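Local coordinates for protein 2-hydroxyisobutyryl-CoA synthetase (PDB 6HDY) that is a member of the ANL superfamily, with a large AMP-binding N-terminal part and a small C-terminal domain, at residues R70-E74 and A75-P79; V94-K97 and T98-R101; E385-A388 and A389-M393; R435-A438 and S439-Q443. All coordinates share one frame; numbering follows the deposited sequence.

How the contacts relate
The four contacts form two pairs, one in each family region of the chain. Contacts 1 and 2 belong to the AMP-binding part; their centres lie 15 Å apart, and Lys-71 of contact 1 interacts weakly with Val-94 and Asp-99 of contact 2. Contacts 3 and 4 belong to the C-terminal domain, with centres 11 Å apart, where Arg-441 of contact 4 meets the end of helix 383-391 at Gln-392 and Met-393. Contacts 2 and 3 stay about 19 Å apart at their nearest atoms. The side chain of Lys-97 in contact 2 is about 5 Å from the bound 8LQ, whereas that of Asp-387 in contact 3 stays about 10 Å away.

Contact 1 of 4, residues R70-E74 and A75-P79; sequences RKWEE and AGFQP. With SO4 (sulfate ion), chain D.
Trp-72 offers one face of its indole to Phe-77, whose CD2 lies 3.8 Å from Trp-72 CG, towards the rim of the ring system. The two side chains run side by side and point the same way, yet their rings are turned to 83°, so the phenyl edge meets the indole face in a T-shaped pair. Phe-77 has its CG anti to the backbone N (chi1 176°), which carries the ring back alongside the helix it has just left. Pro-79 adds a looser apolar contact, its CG 4.2 Å from Trp-72 CZ3.

The backbone turn that brings these rings together is a Schellman motif. Gly-76 leaves the helix with positive phi, a conformation glycine adopts easily, and two bonds fold back into the last turn: Phe-77 N to Trp-72 O at 2.8 Å, and Gly-76 N to Glu-73 O at 3.2 Å. Phe-77 thus sets its amide and its ring on the same residue, and its apolar side chain suits the buried side of the turn.

On another side of the helix, Arg-70 holds a sulfate ion, probably from the crystallisation liquor. Arg-70 NE reaches sulfate O3 at 2.8 Å and Arg-70 NH2 reaches sulfate O1 at 3.0 Å; O3 lies at the guanidinium edge. Ser-103 also binds the sulfate, and Asp-112 forms a salt bridge with Arg-70.

The stretch thus closes helix 66-74. Trp-72 packs against Cys-58, Ala-61 and Trp-62 of helix 43-64, while Phe-77 touches Val-92 in the loop after helix 85-91.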
loop_
_atom_site.group_PDB
_atom_site.type_symbol
_atom_site.label_atom_id
_atom_site.label_comp_id
_atom_site.label_asym_id
_atom_site.label_seq_id
_atom_site.Cartn_x
_atom_site.Cartn_y
_atom_site.Cartn_z
ATOM N N ARG A 70 15.388 -31.361 9.804
ATOM C CA ARG A 70 15.742 -32.224 8.665
ATOM C C ARG A 70 17.037 -31.804 7.985
ATOM O O ARG A 70 17.878 -32.659 7.700
ATOM C CB ARG A 70 14.619 -32.254 7.620
ATOM C CG ARG A 70 13.555 -33.312 7.881
ATOM C CD ARG A 70 12.540 -33.360 6.747
ATOM N NE ARG A 70 11.842 -32.080 6.568
ATOM C CZ ARG A 70 10.702 -31.756 7.170
ATOM N NH1 ARG A 70 10.107 -32.617 7.992
ATOM N NH2 ARG A 70 10.145 -30.573 6.958
ATOM N N LYS A 71 17.188 -30.496 7.717
ATOM C CA LYS A 71 18.342 -29.919 7.026
ATOM C C LYS A 71 19.610 -30.092 7.829
ATOM O O LYS A 71 20.628 -30.507 7.276
ATOM C CB LYS A 71 18.113 -28.428 6.686
ATOM C CG LYS A 71 19.092 -27.908 5.647
ATOM C CD LYS A 71 19.080 -26.390 5.512
ATOM C CE LYS A 71 19.458 -25.920 4.120
ATOM N NZ LYS A 71 20.593 -26.696 3.529
ATOM N N TRP A 72 19.543 -29.776 9.132
ATOM C CA TRP A 72 20.682 -29.883 10.041
ATOM C C TRP A 72 21.119 -31.299 10.254
ATOM O O TRP A 72 22.327 -31.547 10.232
ATOM C CB TRP A 72 20.424 -29.164 11.363
ATOM C CG TRP A 72 20.279 -27.680 11.199
ATOM C CD1 TRP A 72 20.576 -26.936 10.091
ATOM C CD2 TRP A 72 19.755 -26.769 12.167
ATOM N NE1 TRP A 72 20.315 -25.614 10.330
ATOM C CE2 TRP A 72 19.785 -25.484 11.589
ATOM C CE3 TRP A 72 19.269 -26.912 13.476
ATOM C CZ2 TRP A 72 19.372 -24.342 12.287
ATOM C CZ3 TRP A 72 18.818 -25.788 14.148
ATOM C CH2 TRP A 72 18.886 -24.521 13.563
ATOM N N GLU A 73 20.161 -32.238 10.399
ATOM C CA GLU A 73 20.463 -33.672 10.572
ATOM C C GLU A 73 21.223 -34.214 9.345
ATOM O O GLU A 73 22.187 -34.966 9.506
ATOM C CB GLU A 73 19.178 -34.482 10.812
ATOM C CG GLU A 73 18.634 -34.421 12.234
ATOM C CD GLU A 73 17.256 -35.030 12.443
ATOM O OE1 GLU A 73 16.799 -35.082 13.608
ATOM O OE2 GLU A 73 16.628 -35.452 11.443
ATOM N N GLU A 74 20.814 -33.776 8.135
ATOM C CA GLU A 74 21.408 -34.124 6.843
ATOM C C GLU A 74 22.873 -33.641 6.739
ATOM O O GLU A 74 23.711 -34.378 6.204
ATOM C CB GLU A 74 20.531 -33.565 5.692
ATOM C CG GLU A 74 20.989 -33.881 4.270
ATOM C CD GLU A 74 21.231 -35.344 3.943
ATOM O OE1 GLU A 74 20.241 -36.085 3.744
ATOM O OE2 GLU A 74 22.416 -35.747 3.883
ATOM N N ALA A 75 23.187 -32.442 7.296
ATOM C CA ALA A 75 24.545 -31.874 7.305
ATOM C C ALA A 75 25.384 -32.274 8.535
ATOM O O ALA A 75 26.526 -31.818 8.681
ATOM C CB ALA A 75 24.487 -30.362 7.177
ATOM N N GLY A 76 24.815 -33.129 9.386
ATOM C CA GLY A 76 25.452 -33.631 10.602
ATOM C C GLY A 76 25.601 -32.588 11.691
ATOM O O GLY A 76 26.630 -32.544 12.368
ATOM N N PHE A 77 24.573 -31.755 11.878
ATOM C CA PHE A 77 24.585 -30.692 12.875
ATOM C C PHE A 77 23.440 -30.787 13.901
ATOM O O PHE A 77 22.279 -31.020 13.553
ATOM C CB PHE A 77 24.625 -29.296 12.205
ATOM C CG PHE A 77 24.550 -28.151 13.188
ATOM C CD1 PHE A 77 25.639 -27.835 13.998
ATOM C CD2 PHE A 77 23.369 -27.432 13.358
ATOM C CE1 PHE A 77 25.557 -26.800 14.935
ATOM C CE2 PHE A 77 23.285 -26.401 14.298
ATOM C CZ PHE A 77 24.375 -26.100 15.089
ATOM N N GLN A 78 23.802 -30.531 15.163
ATOM C CA GLN A 78 22.959 -30.502 16.357
ATOM C C GLN A 78 23.271 -29.153 17.071
ATOM O O GLN A 78 24.455 -28.820 17.178
ATOM C CB GLN A 78 23.378 -31.683 17.249
ATOM C CG GLN A 78 22.551 -31.859 18.489
ATOM C CD GLN A 78 22.694 -33.246 19.000
ATOM O OE1 GLN A 78 22.308 -34.209 18.338
ATOM N NE2 GLN A 78 23.238 -33.374 20.194
ATOM N N PRO A 79 22.271 -28.383 17.589
ATOM C CA PRO A 79 22.588 -27.071 18.216
ATOM C C PRO A 79 23.636 -27.068 19.356
ATOM O O PRO A 79 24.299 -26.047 19.587
ATOM C CB PRO A 79 21.229 -26.556 18.695
ATOM C CG PRO A 79 20.218 -27.280 17.842
ATOM C CD PRO A 79 20.810 -28.625 17.549
HETATM S S SO4 D . 11.267 -29.448 3.604
HETATM O O1 SO4 D . 10.388 -28.780 4.594
HETATM O O2 SO4 D . 10.471 -30.196 2.618
HETATM O O3 SO4 D . 12.165 -30.370 4.328
HETATM O O4 SO4 D . 12.099 -28.481 2.860
#

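Contact 2 of 4, residues V94-K97 and T98-R101; sequences VVKK and TDLR
Arg-101 lays one face of its guanidinium over the backbone of the first helical turn: Lys-97 C sits 4.1 Å from its plane, over the centre, and Thr-98 N lies nearer the rim on that same face. On this face, too, Lys-97 CB stands over NH2 of Arg-101, 3.7 Å from it. The aliphatic part joins in, with Arg-101 CG 3.6 Å from Lys-97 O, the carbonyl that also accepts the Arg-101 amide. A long side chain bent at its third torsion suits this place, since it can follow the helix surface back by one turn.

The other flat group, the carboxylate of Asp-99, faces the start of the helix. Its OD2 accepts the backbone N of Lys-96 at 3.0 Å with an angle of 158° at the hydrogen, the donor standing above the carboxylate plane. Asp-99 has its CG beside its own backbone N (chi1 -59°), which turns the acid back towards Lys-96. Lys-96 CB packs 3.4 Å from the same oxygen. In return Asp-99 N donates to Lys-96 O at 3.0 Å, so the two residues are joined in both directions.

On the buried side, Val-95 CG1 meets Leu-100 CD1 at 3.6 Å, their side chains crossing at about a right angle. These branched apolar residues suit a buried position against Phe-67 and Leu-340.

The carboxylate probably interacts favourably with the positive end of the helix dipole. Lys-96 is the N-cap of helix 97-106; its side chain has no acceptor, so of a capping box only the half made by the third helical residue, Asp-99, is present.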
loop_
_atom_site.group_PDB
_atom_site.type_symbol
_atom_site.label_atom_id
_atom_site.label_comp_id
_atom_site.label_asym_id
_atom_site.label_seq_id
_atom_site.Cartn_x
_atom_site.Cartn_y
_atom_site.Cartn_z
ATOM N N VAL A 94 24.120 -23.542 4.830
ATOM C CA VAL A 94 23.383 -22.351 4.413
ATOM C C VAL A 94 22.010 -22.725 3.841
ATOM O O VAL A 94 21.846 -23.778 3.218
ATOM C CB VAL A 94 24.149 -21.425 3.429
ATOM C CG1 VAL A 94 25.369 -20.811 4.084
ATOM C CG2 VAL A 94 24.515 -22.144 2.124
ATOM N N VAL A 95 21.040 -21.842 4.032
ATOM C CA VAL A 95 19.707 -21.995 3.461
ATOM C C VAL A 95 19.734 -21.269 2.118
ATOM O O VAL A 95 20.262 -20.170 2.037
ATOM C CB VAL A 95 18.618 -21.398 4.381
ATOM C CG1 VAL A 95 17.239 -21.448 3.700
ATOM C CG2 VAL A 95 18.602 -22.107 5.737
ATOM N N LYS A 96 19.195 -21.896 1.079
ATOM C CA LYS A 96 19.046 -21.310 -0.254
ATOM C C LYS A 96 17.562 -20.934 -0.454
ATOM O O LYS A 96 16.685 -21.551 0.154
ATOM C CB LYS A 96 19.497 -22.308 -1.333
ATOM C CG LYS A 96 21.010 -22.522 -1.401
ATOM C CD LYS A 96 21.363 -23.671 -2.338
ATOM C CE LYS A 96 22.849 -23.815 -2.576
ATOM N NZ LYS A 96 23.168 -25.038 -3.369
ATOM N N LYS A 97 17.280 -19.933 -1.307
ATOM C CA LYS A 97 15.901 -19.523 -1.633
ATOM C C LYS A 97 15.113 -20.702 -2.274
ATOM O O LYS A 97 13.926 -20.879 -1.992
ATOM C CB LYS A 97 15.899 -18.284 -2.534
ATOM C CG LYS A 97 15.684 -16.973 -1.773
ATOM C CD LYS A 97 16.941 -16.123 -1.694
ATOM C CE LYS A 97 17.110 -15.209 -2.874
ATOM N NZ LYS A 97 18.531 -15.167 -3.322
ATOM N N THR A 98 15.808 -21.562 -3.044
ATOM C CA THR A 98 15.224 -22.766 -3.638
ATOM C C THR A 98 14.755 -23.747 -2.532
ATOM O O THR A 98 13.762 -24.450 -2.745
ATOM C CB THR A 98 16.219 -23.459 -4.592
ATOM O OG1 THR A 98 17.345 -23.912 -3.845
ATOM C CG2 THR A 98 16.691 -22.551 -5.719
ATOM N N ASP A 99 15.454 -23.773 -1.351
ATOM C CA ASP A 99 15.079 -24.647 -0.228
ATOM C C ASP A 99 13.774 -24.185 0.401
ATOM O O ASP A 99 12.952 -25.006 0.761
ATOM C CB ASP A 99 16.205 -24.726 0.835
ATOM C CG ASP A 99 17.538 -25.249 0.316
ATOM O OD1 ASP A 99 17.525 -26.140 -0.569
ATOM O OD2 ASP A 99 18.586 -24.805 0.823
ATOM N N LEU A 100 13.571 -22.862 0.491
ATOM C CA LEU A 100 12.358 -22.252 1.035
ATOM C C LEU A 100 11.132 -22.574 0.163
ATOM O O LEU A 100 10.067 -22.910 0.689
ATOM C CB LEU A 100 12.570 -20.728 1.119
ATOM C CG LEU A 100 13.104 -20.135 2.426
ATOM C CD1 LEU A 100 13.710 -21.183 3.368
ATOM C CD2 LEU A 100 14.005 -18.968 2.155
ATOM N N ARG A 101 11.307 -22.481 -1.172
ATOM C CA ARG A 101 10.284 -22.769 -2.174
ATOM C C ARG A 101 9.812 -24.213 -2.022
ATOM O O ARG A 101 8.605 -24.457 -1.929
ATOM C CB ARG A 101 10.820 -22.504 -3.599
ATOM C CG ARG A 101 10.939 -21.029 -3.961
ATOM C CD ARG A 101 11.576 -20.810 -5.331
ATOM N NE ARG A 101 12.376 -19.583 -5.358
ATOM C CZ ARG A 101 13.586 -19.480 -5.904
ATOM N NH1 ARG A 101 14.145 -20.528 -6.497
ATOM N NH2 ARG A 101 14.241 -18.325 -5.870
#

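Contact 3 of 4, residues E385-A388 and A389-M393; sequences EIDA and ALNQM
Ala-389 donates its amide to Glu-385 O at 3.1 Å, an ordinary helical bond, and its small CB rests 3.6 Å from that same oxygen. A methyl group suits this buried position, where the neighbouring helix 428-446 comes close.

Leu-390 continues the pattern, with its N 3.0 Å from Ile-386 O. With CG beside the backbone N (chi1 -70°), its side chain leans back along the helix, and CD1 comes 4.2 Å from Ile-386 CG2. The two branched side chains, one turn apart, lie along the same buried side of the helix in loose apolar contact.

Asn-391 bonds back through both backbone and side chain. Its N and its ND2 each donate to Asp-387 O, ND2 at 2.8 Å and almost straight at 172°. The two donors approach from opposite faces of the carbonyl plane, so the carbonyl is gripped twice. The straight ND2 bond, with its acceptor in the amide plane, probably holds the Asn-391 amide in its rotation. ND2 also stands 2.9 Å from Asp-387 OD1, the carboxylate and amide planes being 84° apart. Asparagine suits the last turn, where it can bond back to a carbonyl.

Gln-392 leaves the helix with a weak bond from N to Ala-388 O, and its extended side chain runs past that carbonyl, Gln-392 CG 3.6 Å from Ala-388 O.

Helix 383-391 lies with Ile-386 and Leu-390 against strands 399-403 and 413-419, and with Ala-389 against Val-445 of helix 428-446. On another side, Asp-387 and Asn-391 touch Val-260 of helix 258-268, and Arg-263 of that helix bonds to Asn-391 O.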
loop_
_atom_site.group_PDB
_atom_site.type_symbol
_atom_site.label_atom_id
_atom_site.label_comp_id
_atom_site.label_asym_id
_atom_site.label_seq_id
_atom_site.Cartn_x
_atom_site.Cartn_y
_atom_site.Cartn_z
ATOM N N GLU A 385 28.415 -1.527 -12.330
ATOM C CA GLU A 385 29.696 -0.909 -12.735
ATOM C C GLU A 385 29.483 -0.005 -13.961
ATOM O O GLU A 385 30.052 1.081 -14.028
ATOM C CB GLU A 385 30.763 -1.973 -13.011
ATOM C CG GLU A 385 31.167 -2.791 -11.787
ATOM C CD GLU A 385 32.019 -4.018 -12.074
ATOM O OE1 GLU A 385 31.713 -4.745 -13.044
ATOM O OE2 GLU A 385 32.976 -4.271 -11.306
ATOM N N ILE A 386 28.597 -0.440 -14.885
ATOM C CA ILE A 386 28.184 0.284 -16.094
ATOM C C ILE A 386 27.339 1.499 -15.700
ATOM O O ILE A 386 27.576 2.599 -16.204
ATOM C CB ILE A 386 27.467 -0.666 -17.092
ATOM C CG1 ILE A 386 28.479 -1.668 -17.692
ATOM C CG2 ILE A 386 26.706 0.107 -18.193
ATOM C CD1 ILE A 386 27.892 -2.967 -18.132
ATOM N N ASP A 387 26.369 1.292 -14.778
ATOM C CA ASP A 387 25.503 2.339 -14.250
ATOM C C ASP A 387 26.347 3.433 -13.612
ATOM O O ASP A 387 26.107 4.599 -13.897
ATOM C CB ASP A 387 24.519 1.751 -13.217
ATOM C CG ASP A 387 23.415 2.693 -12.790
ATOM O OD1 ASP A 387 22.878 3.409 -13.660
ATOM O OD2 ASP A 387 23.052 2.679 -11.595
ATOM N N ALA A 388 27.361 3.057 -12.788
ATOM C CA ALA A 388 28.277 3.969 -12.111
ATOM C C ALA A 388 29.100 4.812 -13.093
ATOM O O ALA A 388 29.191 6.028 -12.907
ATOM C CB ALA A 388 29.206 3.201 -11.183
ATOM N N ALA A 389 29.680 4.173 -14.139
ATOM C CA ALA A 389 30.524 4.859 -15.123
ATOM C C ALA A 389 29.721 5.868 -15.935
ATOM O O ALA A 389 30.181 6.998 -16.113
ATOM C CB ALA A 389 31.197 3.851 -16.041
ATOM N N LEU A 390 28.501 5.487 -16.370
ATOM C CA LEU A 390 27.633 6.369 -17.150
ATOM C C LEU A 390 27.111 7.580 -16.371
ATOM O O LEU A 390 27.070 8.682 -16.926
ATOM C CB LEU A 390 26.459 5.603 -17.762
ATOM C CG LEU A 390 26.754 4.623 -18.889
ATOM C CD1 LEU A 390 25.496 3.998 -19.339
ATOM C CD2 LEU A 390 27.397 5.313 -20.100
ATOM N N ASN A 391 26.724 7.372 -15.087
ATOM C CA ASN A 391 26.178 8.410 -14.218
ATOM C C ASN A 391 27.214 9.462 -13.836
ATOM O O ASN A 391 26.844 10.536 -13.371
ATOM C CB ASN A 391 25.473 7.807 -12.968
ATOM C CG ASN A 391 24.044 7.398 -13.241
ATOM O OD1 ASN A 391 23.108 8.201 -13.123
ATOM N ND2 ASN A 391 23.841 6.154 -13.674
ATOM N N GLN A 392 28.502 9.165 -14.059
ATOM C CA GLN A 392 29.605 10.083 -13.768
ATOM C C GLN A 392 29.970 10.945 -14.984
ATOM O O GLN A 392 30.987 11.648 -14.970
ATOM C CB GLN A 392 30.815 9.331 -13.185
ATOM C CG GLN A 392 30.669 9.110 -11.687
ATOM C CD GLN A 392 31.785 8.314 -11.066
ATOM O OE1 GLN A 392 32.142 7.219 -11.524
ATOM N NE2 GLN A 392 32.313 8.818 -9.953
ATOM N N MET A 393 29.095 10.923 -16.012
ATOM C CA MET A 393 29.237 11.666 -17.272
ATOM C C MET A 393 28.128 12.727 -17.374
ATOM O O MET A 393 26.940 12.387 -17.263
ATOM C CB MET A 393 29.159 10.725 -18.488
ATOM C CG MET A 393 30.154 9.587 -18.474
ATOM S SD MET A 393 30.154 8.693 -20.051
ATOM C CE MET A 393 30.966 9.972 -21.139
#

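Contact 4 of 4, residues R435-A438 and S439-Q443; sequences RTEA and SHRVQ
Glu-437 and Arg-441, one helical turn apart, bend their chains to meet in a salt bridge, with OE2 of the acid 2.8 Å from NH1 of the arginine. Both leave the usual staggered values at the first torsion to reach one another, Glu-437 with chi1 at -115° and Arg-441 with chi1 at -137°. The glutamate is then folded at its second torsion, which swings the carboxylate along the helix towards the arginine. Arg-441 in turn is bent at its second and third torsions, bringing NH1 back towards Glu-437 so that OE2 lies at the edge of the guanidinium, near its plane. The carboxylate and guanidinium planes remain well turned from one another, and the hydrogen bond within the bridge is weak, at 121°, consistent with these off-staggered chains. It is an i to i+4 pair, with both chains long enough to span the turn.

The His-440 ring comes near the other carboxylate oxygen, its CD2 lying 4.0 Å from Glu-437 OE1 in an oblique approach.

The backbone bonds beneath are regular, such as Val-442 N to Ala-438 O at 3.1 Å. Ala-438 and Ser-439 are small enough for the buried side of helix 428-446. Ser-439 CB lies 3.4 Å from Thr-436 O, while its OG bonds to Ala-450 O, and Val-442 packs against strands 450-454 and 413-419.

Arg-441 NH2 has a second partner, Gln-392 O, so the arginine joins the acid of its own helix to the end of helix 383-391. Glu-437 would help to neutralise its charge there, and probably helps hold the guanidinium where NH2 can reach Gln-392 O.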
loop_
_atom_site.group_PDB
_atom_site.type_symbol
_atom_site.label_atom_id
_atom_site.label_comp_id
_atom_site.label_asym_id
_atom_site.label_seq_id
_atom_site.Cartn_x
_atom_site.Cartn_y
_atom_site.Cartn_z
ATOM N N ARG A 435 28.276 9.746 -27.864
ATOM C CA ARG A 435 28.265 8.306 -28.173
ATOM C C ARG A 435 29.684 7.697 -28.112
ATOM O O ARG A 435 29.869 6.666 -27.466
ATOM C CB ARG A 435 27.628 8.042 -29.552
ATOM C CG ARG A 435 27.116 6.610 -29.738
ATOM C CD ARG A 435 26.594 6.337 -31.141
ATOM N NE ARG A 435 27.657 6.467 -32.143
ATOM C CZ ARG A 435 28.495 5.493 -32.485
ATOM N NH1 ARG A 435 28.389 4.290 -31.931
ATOM N NH2 ARG A 435 29.438 5.711 -33.396
ATOM N N THR A 436 30.678 8.371 -28.727
ATOM C CA THR A 436 32.085 7.954 -28.732
ATOM C C THR A 436 32.722 8.089 -27.334
ATOM O O THR A 436 33.449 7.188 -26.907
ATOM C CB THR A 436 32.887 8.674 -29.840
ATOM O OG1 THR A 436 32.933 10.084 -29.589
ATOM C CG2 THR A 436 32.333 8.410 -31.221
ATOM N N GLU A 437 32.441 9.194 -26.624
ATOM C CA GLU A 437 32.975 9.416 -25.271
ATOM C C GLU A 437 32.424 8.421 -24.224
ATOM O O GLU A 437 33.169 8.014 -23.326
ATOM C CB GLU A 437 32.780 10.868 -24.824
ATOM C CG GLU A 437 34.095 11.603 -24.625
ATOM C CD GLU A 437 34.771 11.343 -23.290
ATOM O OE1 GLU A 437 35.478 10.315 -23.170
ATOM O OE2 GLU A 437 34.594 12.167 -22.364
ATOM N N ALA A 438 31.128 8.035 -24.348
ATOM C CA ALA A 438 30.474 7.038 -23.484
ATOM C C ALA A 438 31.187 5.690 -23.698
ATOM O O ALA A 438 31.626 5.084 -22.725
ATOM C CB ALA A 438 28.994 6.912 -23.836
ATOM N N SER A 439 31.378 5.283 -24.976
ATOM C CA SER A 439 32.106 4.072 -25.401
ATOM C C SER A 439 33.508 4.007 -24.764
ATOM O O SER A 439 33.804 3.030 -24.083
ATOM C CB SER A 439 32.201 4.013 -26.927
ATOM O OG SER A 439 33.006 2.937 -27.367
ATOM N N HIS A 440 34.314 5.071 -24.911
ATOM C CA HIS A 440 35.662 5.177 -24.349
ATOM C C HIS A 440 35.670 5.047 -22.836
ATOM O O HIS A 440 36.419 4.223 -22.324
ATOM C CB HIS A 440 36.336 6.495 -24.781
ATOM C CG HIS A 440 37.717 6.705 -24.221
ATOM N ND1 HIS A 440 38.848 6.252 -24.890
ATOM C CD2 HIS A 440 38.106 7.354 -23.094
ATOM C CE1 HIS A 440 39.881 6.628 -24.145
ATOM N NE2 HIS A 440 39.485 7.293 -23.054
ATOM N N ARG A 441 34.859 5.862 -22.124
ATOM C CA ARG A 441 34.791 5.872 -20.657
ATOM C C ARG A 441 34.571 4.451 -20.110
ATOM O O ARG A 441 35.366 3.971 -19.296
ATOM C CB ARG A 441 33.700 6.851 -20.155
ATOM C CG ARG A 441 34.117 7.721 -18.961
ATOM C CD ARG A 441 34.249 9.197 -19.338
ATOM N NE ARG A 441 33.565 10.093 -18.395
ATOM C CZ ARG A 441 33.430 11.408 -18.561
ATOM N NH1 ARG A 441 33.934 12.007 -19.634
ATOM N NH2 ARG A 441 32.789 12.136 -17.653
ATOM N N VAL A 442 33.535 3.769 -20.628
ATOM C CA VAL A 442 33.138 2.399 -20.283
ATOM C C VAL A 442 34.287 1.416 -20.554
ATOM O O VAL A 442 34.560 0.565 -19.706
ATOM C CB VAL A 442 31.806 2.031 -20.996
ATOM C CG1 VAL A 442 31.454 0.556 -20.835
ATOM C CG2 VAL A 442 30.664 2.904 -20.477
ATOM N N GLN A 443 35.002 1.589 -21.701
ATOM C CA GLN A 443 36.162 0.773 -22.079
ATOM C C GLN A 443 37.299 0.941 -21.078
ATOM O O GLN A 443 37.875 -0.051 -20.658
ATOM C CB GLN A 443 36.657 1.089 -23.504
ATOM C CG GLN A 443 35.751 0.550 -24.611
ATOM C CD GLN A 443 36.373 0.590 -25.985
ATOM O OE1 GLN A 443 35.755 1.051 -26.950
ATOM N NE2 GLN A 443 37.580 0.054 -26.119
#